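Local coordinates for chitinase (Paenibacillus sp. FPU-7, PDB 5GZT), which probably cleaves the beta-1,4 linkages between N-acetylglucosamine units at random points within chitin chains and chitodextrins, at residues 303-308 / 476-481; 508-513 / 527-532. All blocks are in the same frame, centred on the assembly; numbering follows the deposited sequence.

Contact 1 (303-308 / 476-481)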
ATOM      1  N   HIS B 303       3.423   1.374  -1.794  1.00 27.45           N
ATOM      2  CA  HIS B 303       3.149   2.552  -2.613  1.00 27.81           C
ATOM      3  C   HIS B 303       3.025   3.774  -1.726  1.00 31.50           C
ATOM      4  O   HIS B 303       2.424   3.704  -0.669  1.00 30.02           O
ATOM      5  CB  HIS B 303       1.841   2.441  -3.339  1.00 25.50           C
ATOM      6  CG  HIS B 303       1.804   1.424  -4.432  1.00 33.39           C
ATOM      7  ND1 HIS B 303       2.057   0.082  -4.227  1.00 33.22           N
ATOM      8  CD2 HIS B 303       1.438   1.539  -5.734  1.00 36.17           C
ATOM      9  CE1 HIS B 303       1.870  -0.574  -5.357  1.00 31.19           C
ATOM     10  NE2 HIS B 303       1.544   0.292  -6.294  1.00 33.08           N
ATOM     11  N   LEU B 304       3.528   4.902  -2.197  1.00 31.73           N
ATOM     12  CA  LEU B 304       3.475   6.178  -1.498  1.00 29.31           C
ATOM     13  C   LEU B 304       2.798   7.137  -2.472  1.00 30.27           C
ATOM     14  O   LEU B 304       3.232   7.260  -3.619  1.00 33.19           O
ATOM     15  CB  LEU B 304       4.879   6.508  -1.073  1.00 31.41           C
ATOM     16  CG  LEU B 304       5.541   7.851  -0.710  1.00 35.27           C
ATOM     17  CD1 LEU B 304       4.551   8.974  -0.566  1.00 39.81           C
ATOM     18  CD2 LEU B 304       6.524   7.688   0.442  1.00 31.16           C
ATOM     19  N   TYR B 305       1.658   7.687  -2.078  1.00 25.54           N
ATOM     20  CA  TYR B 305       0.909   8.673  -2.892  1.00 26.67           C
ATOM     21  C   TYR B 305       1.197  10.073  -2.331  1.00 31.34           C
ATOM     22  O   TYR B 305       0.880  10.381  -1.121  1.00 26.55           O
ATOM     23  CB  TYR B 305      -0.624   8.472  -2.848  1.00 24.37           C
ATOM     24  CG  TYR B 305      -1.184   7.403  -3.716  1.00 25.32           C
ATOM     25  CD1 TYR B 305      -0.386   6.368  -4.193  1.00 26.20           C
ATOM     26  CD2 TYR B 305      -2.528   7.425  -4.098  1.00 27.38           C
ATOM     27  CE1 TYR B 305      -0.911   5.415  -5.029  1.00 28.50           C
ATOM     28  CE2 TYR B 305      -3.047   6.462  -4.929  1.00 26.32           C
ATOM     29  CZ  TYR B 305      -2.226   5.481  -5.410  1.00 25.66           C
ATOM     30  OH  TYR B 305      -2.681   4.443  -6.219  1.00 28.93           O
ATOM     31  N   TYR B 306       1.769  10.953  -3.183  1.00 31.48           N
ATOM     32  CA  TYR B 306       2.020  12.342  -2.780  1.00 29.57           C
ATOM     33  C   TYR B 306       0.733  13.085  -2.955  1.00 28.15           C
ATOM     34  O   TYR B 306       0.196  13.195  -4.062  1.00 26.52           O
ATOM     35  CB  TYR B 306       3.151  12.993  -3.576  1.00 34.40           C
ATOM     36  CG  TYR B 306       3.595  14.356  -3.045  1.00 30.41           C
ATOM     37  CD1 TYR B 306       4.294  14.449  -1.868  1.00 31.97           C
ATOM     38  CD2 TYR B 306       3.302  15.519  -3.720  1.00 33.46           C
ATOM     39  CE1 TYR B 306       4.707  15.677  -1.370  1.00 34.72           C
ATOM     40  CE2 TYR B 306       3.735  16.756  -3.256  1.00 35.24           C
ATOM     41  CZ  TYR B 306       4.421  16.831  -2.071  1.00 32.39           C
ATOM     42  OH  TYR B 306       4.868  18.040  -1.606  1.00 34.11           O
ATOM     43  N   ALA B 307       0.172  13.534  -1.814  1.00 27.10           N
ATOM     44  CA  ALA B 307      -1.115  14.129  -1.782  1.00 25.56           C
ATOM     45  C   ALA B 307      -0.967  15.648  -1.517  1.00 30.65           C
ATOM     46  O   ALA B 307      -0.852  16.085  -0.348  1.00 23.08           O
ATOM     47  CB  ALA B 307      -1.909  13.499  -0.690  1.00 29.90           C
ATOM     48  N   PHE B 308      -1.027  16.493  -2.524  1.00 27.23           N
ATOM     49  CA  PHE B 308      -1.599  16.279  -3.837  1.00 31.73           C
ATOM     50  C   PHE B 308      -0.951  17.256  -4.843  1.00 33.47           C
ATOM     51  O   PHE B 308      -0.450  18.400  -4.490  1.00 27.54           O
ATOM     52  CB  PHE B 308      -3.067  16.666  -3.828  1.00 29.74           C
ATOM     53  CG  PHE B 308      -3.948  15.775  -2.968  1.00 31.49           C
ATOM     54  CD1 PHE B 308      -4.349  14.515  -3.433  1.00 30.10           C
ATOM     55  CD2 PHE B 308      -4.459  16.230  -1.770  1.00 29.98           C
ATOM     56  CE1 PHE B 308      -5.183  13.721  -2.696  1.00 29.34           C
ATOM     57  CE2 PHE B 308      -5.285  15.442  -0.988  1.00 30.62           C
ATOM     58  CZ  PHE B 308      -5.648  14.186  -1.439  1.00 30.44           C
ATOM     59  N   LEU B 476      -7.709   1.073 -15.314  1.00 38.84           N
ATOM     60  CA  LEU B 476      -7.142   1.296 -13.953  1.00 33.31           C
ATOM     61  C   LEU B 476      -6.408   0.091 -13.400  1.00 28.69           C
ATOM     62  O   LEU B 476      -6.916  -0.973 -13.465  1.00 35.76           O
ATOM     63  CB  LEU B 476      -8.297   1.693 -13.011  1.00 36.25           C
ATOM     64  CG  LEU B 476      -9.100   2.899 -13.484  1.00 36.27           C
ATOM     65  CD1 LEU B 476     -10.324   3.156 -12.642  1.00 39.94           C
ATOM     66  CD2 LEU B 476      -8.258   4.157 -13.560  1.00 35.59           C
ATOM     67  N   ASP B 477      -5.207   0.222 -12.870  1.00 28.51           N
ATOM     68  CA  ASP B 477      -4.641  -0.882 -12.080  1.00 32.09           C
ATOM     69  C   ASP B 477      -5.459  -1.266 -10.814  1.00 30.74           C
ATOM     70  O   ASP B 477      -5.500  -2.464 -10.389  1.00 34.23           O
ATOM     71  CB  ASP B 477      -3.207  -0.563 -11.660  1.00 35.87           C
ATOM     72  CG  ASP B 477      -2.247  -0.462 -12.859  1.00 37.45           C
ATOM     73  OD1 ASP B 477      -2.339   0.588 -13.536  1.00 37.35           O
ATOM     74  OD2 ASP B 477      -1.404  -1.398 -13.042  1.00 35.86           O
ATOM     75  N   TYR B 478      -6.067  -0.256 -10.195  1.00 30.20           N
ATOM     76  CA  TYR B 478      -6.970  -0.456  -9.041  1.00 29.50           C
ATOM     77  C   TYR B 478      -7.744   0.775  -8.725  1.00 28.94           C
ATOM     78  O   TYR B 478      -7.413   1.905  -9.177  1.00 31.65           O
ATOM     79  CB  TYR B 478      -6.161  -0.949  -7.830  1.00 28.08           C
ATOM     80  CG  TYR B 478      -4.930  -0.137  -7.575  1.00 31.06           C
ATOM     81  CD1 TYR B 478      -3.773  -0.393  -8.244  1.00 28.15           C
ATOM     82  CD2 TYR B 478      -4.910   0.896  -6.596  1.00 30.12           C
ATOM     83  CE1 TYR B 478      -2.622   0.352  -8.038  1.00 28.79           C
ATOM     84  CE2 TYR B 478      -3.735   1.627  -6.348  1.00 29.10           C
ATOM     85  CZ  TYR B 478      -2.611   1.390  -7.083  1.00 31.61           C
ATOM     86  OH  TYR B 478      -1.442   2.085  -6.855  1.00 29.16           O
ATOM     87  N   ILE B 479      -8.837   0.559  -7.996  1.00 31.86           N
ATOM     88  CA  ILE B 479      -9.604   1.606  -7.378  1.00 29.33           C
ATOM     89  C   ILE B 479      -9.280   1.618  -5.858  1.00 31.41           C
ATOM     90  O   ILE B 479      -9.427   0.607  -5.151  1.00 24.72           O
ATOM     91  CB  ILE B 479     -11.094   1.417  -7.627  1.00 31.19           C
ATOM     92  CG1 ILE B 479     -11.387   1.454  -9.155  1.00 30.14           C
ATOM     93  CG2 ILE B 479     -11.879   2.516  -6.942  1.00 32.35           C
ATOM     94  CD1 ILE B 479     -12.794   1.093  -9.492  1.00 29.57           C
ATOM     95  N   ASN B 480      -8.822   2.776  -5.394  1.00 27.08           N
ATOM     96  CA  ASN B 480      -8.686   3.086  -3.950  1.00 28.05           C
ATOM     97  C   ASN B 480      -9.991   3.528  -3.303  1.00 25.98           C
ATOM     98  O   ASN B 480     -10.430   4.664  -3.513  1.00 24.99           O
ATOM     99  CB  ASN B 480      -7.664   4.173  -3.766  1.00 28.20           C
ATOM    100  CG  ASN B 480      -6.340   3.801  -4.329  1.00 24.93           C
ATOM    101  OD1 ASN B 480      -5.894   4.402  -5.298  1.00 33.21           O
ATOM    102  ND2 ASN B 480      -5.675   2.847  -3.717  1.00 24.70           N
ATOM    103  N   LEU B 481     -10.640   2.644  -2.545  1.00 22.21           N
ATOM    104  CA  LEU B 481     -11.941   2.964  -1.991  1.00 22.06           C
ATOM    105  C   LEU B 481     -11.849   3.780  -0.715  1.00 22.84           C
ATOM    106  O   LEU B 481     -11.233   3.353   0.256  1.00 24.99           O
ATOM    107  CB  LEU B 481     -12.750   1.719  -1.707  1.00 23.28           C
ATOM    108  CG  LEU B 481     -13.117   0.756  -2.821  1.00 23.21           C
ATOM    109  CD1 LEU B 481     -13.676  -0.546  -2.199  1.00 23.00           C
ATOM    110  CD2 LEU B 481     -14.156   1.457  -3.701  1.00 24.01           C
TER
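Tyr478 reaches from segment 476-481 toward His303 and Tyr305 on strand 303-308, and its hydroxyl is where all three side chains meet. Its CG is wedged between the backbone N and the carbonyl carbon (chi1 48°), which swings the ring inward. Tyr305 OH donates to Tyr478 OH over 2.7 Å, the acceptor lying at the edge of the Tyr305 ring and near its plane. The Tyr478 ring turns its edge toward the face of His303, an offset edge-to-face pair with planes at 89°, and Tyr478 OH stands 3.1 Å from His303 CD2. Glu452, on strand 452-457, ties the two segments together, one carboxylate oxygen bonded to Tyr478 OH and the other to His303 NE2. Here the strands face each other across the family 18 TIM barrel interior, their axes 12.9 Å apart, a gap that two tyrosines, each ending in a hydroxyl, are long enough to close. A phenylalanine in place of Tyr305 would probably leave Tyr478 OH without this donor and its own ring, untethered, freer to shift. Further along, Asn480 points inward and meets the hydroxyl end of Tyr305, amide and ring planes 90° apart; an amide is a fitting neighbour for a buried hydroxyl.

Contact 2 (508-513 / 527-532)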
ATOM      1  N   LEU B 508     -23.038   2.275   7.156  1.00 19.06           N
ATOM      2  CA  LEU B 508     -22.125   1.923   6.110  1.00 19.39           C
ATOM      3  C   LEU B 508     -20.789   1.426   6.664  1.00 21.97           C
ATOM      4  O   LEU B 508     -20.394   1.810   7.764  1.00 19.03           O
ATOM      5  CB  LEU B 508     -21.883   3.169   5.245  1.00 24.92           C
ATOM      6  CG  LEU B 508     -22.773   3.589   4.079  1.00 32.68           C
ATOM      7  CD1 LEU B 508     -24.135   2.929   4.096  1.00 32.98           C
ATOM      8  CD2 LEU B 508     -22.789   5.099   3.870  1.00 34.27           C
ATOM      9  N   SER B 509     -20.049   0.720   5.821  1.00 20.03           N
ATOM     10  CA  SER B 509     -18.864   0.068   6.231  1.00 20.09           C
ATOM     11  C   SER B 509     -17.988  -0.185   5.027  1.00 22.04           C
ATOM     12  O   SER B 509     -18.441   0.050   3.871  1.00 23.47           O
ATOM     13  CB  SER B 509     -19.264  -1.230   6.883  1.00 21.84           C
ATOM     14  OG  SER B 509     -20.006  -2.107   6.032  1.00 19.31           O
ATOM     15  N   VAL B 510     -16.759  -0.687   5.270  1.00 18.81           N
ATOM     16  CA  VAL B 510     -15.931  -1.277   4.258  1.00 18.03           C
ATOM     17  C   VAL B 510     -16.781  -2.375   3.548  1.00 20.52           C
ATOM     18  O   VAL B 510     -16.829  -2.449   2.347  1.00 20.51           O
ATOM     19  CB  VAL B 510     -14.697  -1.921   4.844  1.00 18.98           C
ATOM     20  CG1 VAL B 510     -13.951  -2.788   3.853  1.00 19.46           C
ATOM     21  CG2 VAL B 510     -13.754  -0.856   5.395  1.00 23.16           C
ATOM     22  N   ASP B 511     -17.406  -3.256   4.301  1.00 22.25           N
ATOM     23  CA  ASP B 511     -18.117  -4.409   3.688  1.00 20.12           C
ATOM     24  C   ASP B 511     -19.280  -3.916   2.760  1.00 20.09           C
ATOM     25  O   ASP B 511     -19.366  -4.330   1.613  1.00 20.41           O
ATOM     26  CB  ASP B 511     -18.647  -5.253   4.779  1.00 18.10           C
ATOM     27  CG  ASP B 511     -19.307  -6.547   4.285  1.00 21.45           C
ATOM     28  OD1 ASP B 511     -18.715  -7.259   3.465  1.00 17.89           O
ATOM     29  OD2 ASP B 511     -20.442  -6.804   4.794  1.00 23.65           O
ATOM     30  N   SER B 512     -20.100  -3.001   3.227  1.00 18.26           N
ATOM     31  CA  SER B 512     -21.153  -2.437   2.382  1.00 21.89           C
ATOM     32  C   SER B 512     -20.592  -1.833   1.117  1.00 26.39           C
ATOM     33  O   SER B 512     -21.185  -2.029   0.051  1.00 24.01           O
ATOM     34  CB  SER B 512     -22.078  -1.473   3.129  1.00 21.53           C
ATOM     35  OG  SER B 512     -21.453  -0.204   3.379  1.00 24.60           O
ATOM     36  N   THR B 513     -19.440  -1.168   1.200  1.00 22.30           N
ATOM     37  CA  THR B 513     -18.848  -0.548   0.035  1.00 21.97           C
ATOM     38  C   THR B 513     -18.276  -1.536  -0.960  1.00 24.65           C
ATOM     39  O   THR B 513     -18.467  -1.412  -2.198  1.00 23.91           O
ATOM     40  CB  THR B 513     -17.778   0.479   0.433  1.00 20.83           C
ATOM     41  OG1 THR B 513     -18.386   1.402   1.348  1.00 19.85           O
ATOM     42  CG2 THR B 513     -17.285   1.257  -0.736  1.00 23.81           C
ATOM     43  N   LEU B 527      -9.701  -3.829  -6.078  1.00 25.83           N
ATOM     44  CA  LEU B 527     -10.314  -3.019  -5.011  1.00 26.45           C
ATOM     45  C   LEU B 527      -9.383  -2.897  -3.835  1.00 27.05           C
ATOM     46  O   LEU B 527      -9.058  -3.928  -3.186  1.00 27.56           O
ATOM     47  CB  LEU B 527     -11.611  -3.616  -4.534  1.00 29.94           C
ATOM     48  CG  LEU B 527     -12.752  -3.476  -5.548  1.00 28.65           C
ATOM     49  CD1 LEU B 527     -13.899  -4.260  -4.946  1.00 27.83           C
ATOM     50  CD2 LEU B 527     -13.169  -2.042  -5.801  1.00 27.95           C
ATOM     51  N   MET B 528      -8.982  -1.665  -3.530  1.00 23.84           N
ATOM     52  CA  MET B 528      -8.204  -1.406  -2.313  1.00 23.77           C
ATOM     53  C   MET B 528      -9.205  -0.892  -1.274  1.00 25.01           C
ATOM     54  O   MET B 528     -10.076  -0.013  -1.516  1.00 23.60           O
ATOM     55  CB  MET B 528      -7.141  -0.363  -2.519  1.00 25.47           C
ATOM     56  CG  MET B 528      -6.031  -0.727  -3.454  1.00 22.47           C
ATOM     57  SD  MET B 528      -4.756  -1.742  -2.807  1.00 25.05           S
ATOM     58  CE  MET B 528      -3.899  -0.619  -1.697  1.00 24.57           C
ATOM     59  N   VAL B 529      -9.052  -1.443  -0.094  1.00 22.95           N
ATOM     60  CA  VAL B 529      -9.883  -1.040   1.021  1.00 22.32           C
ATOM     61  C   VAL B 529      -9.227   0.140   1.734  1.00 19.71           C
ATOM     62  O   VAL B 529      -8.023   0.070   2.042  1.00 21.64           O
ATOM     63  CB  VAL B 529     -10.045  -2.242   1.954  1.00 23.53           C
ATOM     64  CG1 VAL B 529     -10.546  -1.833   3.345  1.00 23.65           C
ATOM     65  CG2 VAL B 529     -10.973  -3.243   1.266  1.00 26.72           C
ATOM     66  N   GLY B 530     -10.024   1.136   2.083  1.00 21.23           N
ATOM     67  CA  GLY B 530      -9.508   2.324   2.800  1.00 19.72           C
ATOM     68  C   GLY B 530      -9.616   2.277   4.354  1.00 18.55           C
ATOM     69  O   GLY B 530     -10.596   1.777   4.936  1.00 16.88           O
ATOM     70  N   GLY B 531      -8.589   2.798   4.999  1.00 17.97           N
ATOM     71  CA  GLY B 531      -8.578   3.011   6.439  1.00 19.70           C
ATOM     72  C   GLY B 531      -8.122   4.438   6.722  1.00 20.51           C
ATOM     73  O   GLY B 531      -7.598   5.128   5.826  1.00 21.49           O
ATOM     74  N   ALA B 532      -8.345   4.874   7.944  1.00 17.28           N
ATOM     75  CA  ALA B 532      -8.044   6.247   8.358  1.00 17.82           C
ATOM     76  C   ALA B 532      -7.179   6.332   9.601  1.00 17.37           C
ATOM     77  O   ALA B 532      -7.416   5.586  10.572  1.00 20.97           O
ATOM     78  CB  ALA B 532      -9.338   6.979   8.590  1.00 19.13           C
TER
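Val510, in the first turn of helix 510-519, packs its two methyl groups against Val529 on strand 527-532. The apolar contact is closest between Val510 CG1 and Val529 CG1, 3.6 Å apart. The two side chains cross at about a right angle. On Val529, CG1 extends away from the backbone N (chi1 163°), and it is this branch that comes up against both methyls of Val510. Branched, compact valines suit a close approach of helix and strand, and Lys608, on helix 602-614, touches both of them. Val510 CG2 also lies 4.1 Å from Gly530 O.

At the helix start, Ser509 and Ser512 form a capping box: Ser512 N donates to Ser509 OG at 2.9 Å, almost straight at 174°, and Ser509 N donates to Ser512 OG at 3.0 Å. Serine is apt at both places, its short side chain letting each hydroxyl take the other's amide, Ser509 forward and Ser512 back. Ser509 O is gripped twice, by Thr513 N and by Thr513 OG1, from opposite faces of its plane. Helix 510-519 packing on the outward side of strand 527-532 is the arrangement of a TIM barrel, in which helices surround the parallel strands.

How the contacts relate
Both contacts belong to the first of the chain's two family 18 glycosyl hydrolase domains, with centres about 15 Å apart. Contact 1 spans the barrel interior, whereas contact 2 lies on the outside, where a helix covers a strand. They come in series along the chain: contact 1 closes with strand 478-481, and helix 510-519 then opens contact 2 and leads to strand 527-532. That strand runs parallel beside 478-481, joined by probable hydrogen bonds from Met528 N to Ile479 O and from Leu481 N to Met528 O. Met528 CG packs on Tyr478 and Asn480, so strand 527-532 lends Met528 to the interior beside contact 1, while its neighbour Val529 meets the covering helix in contact 2.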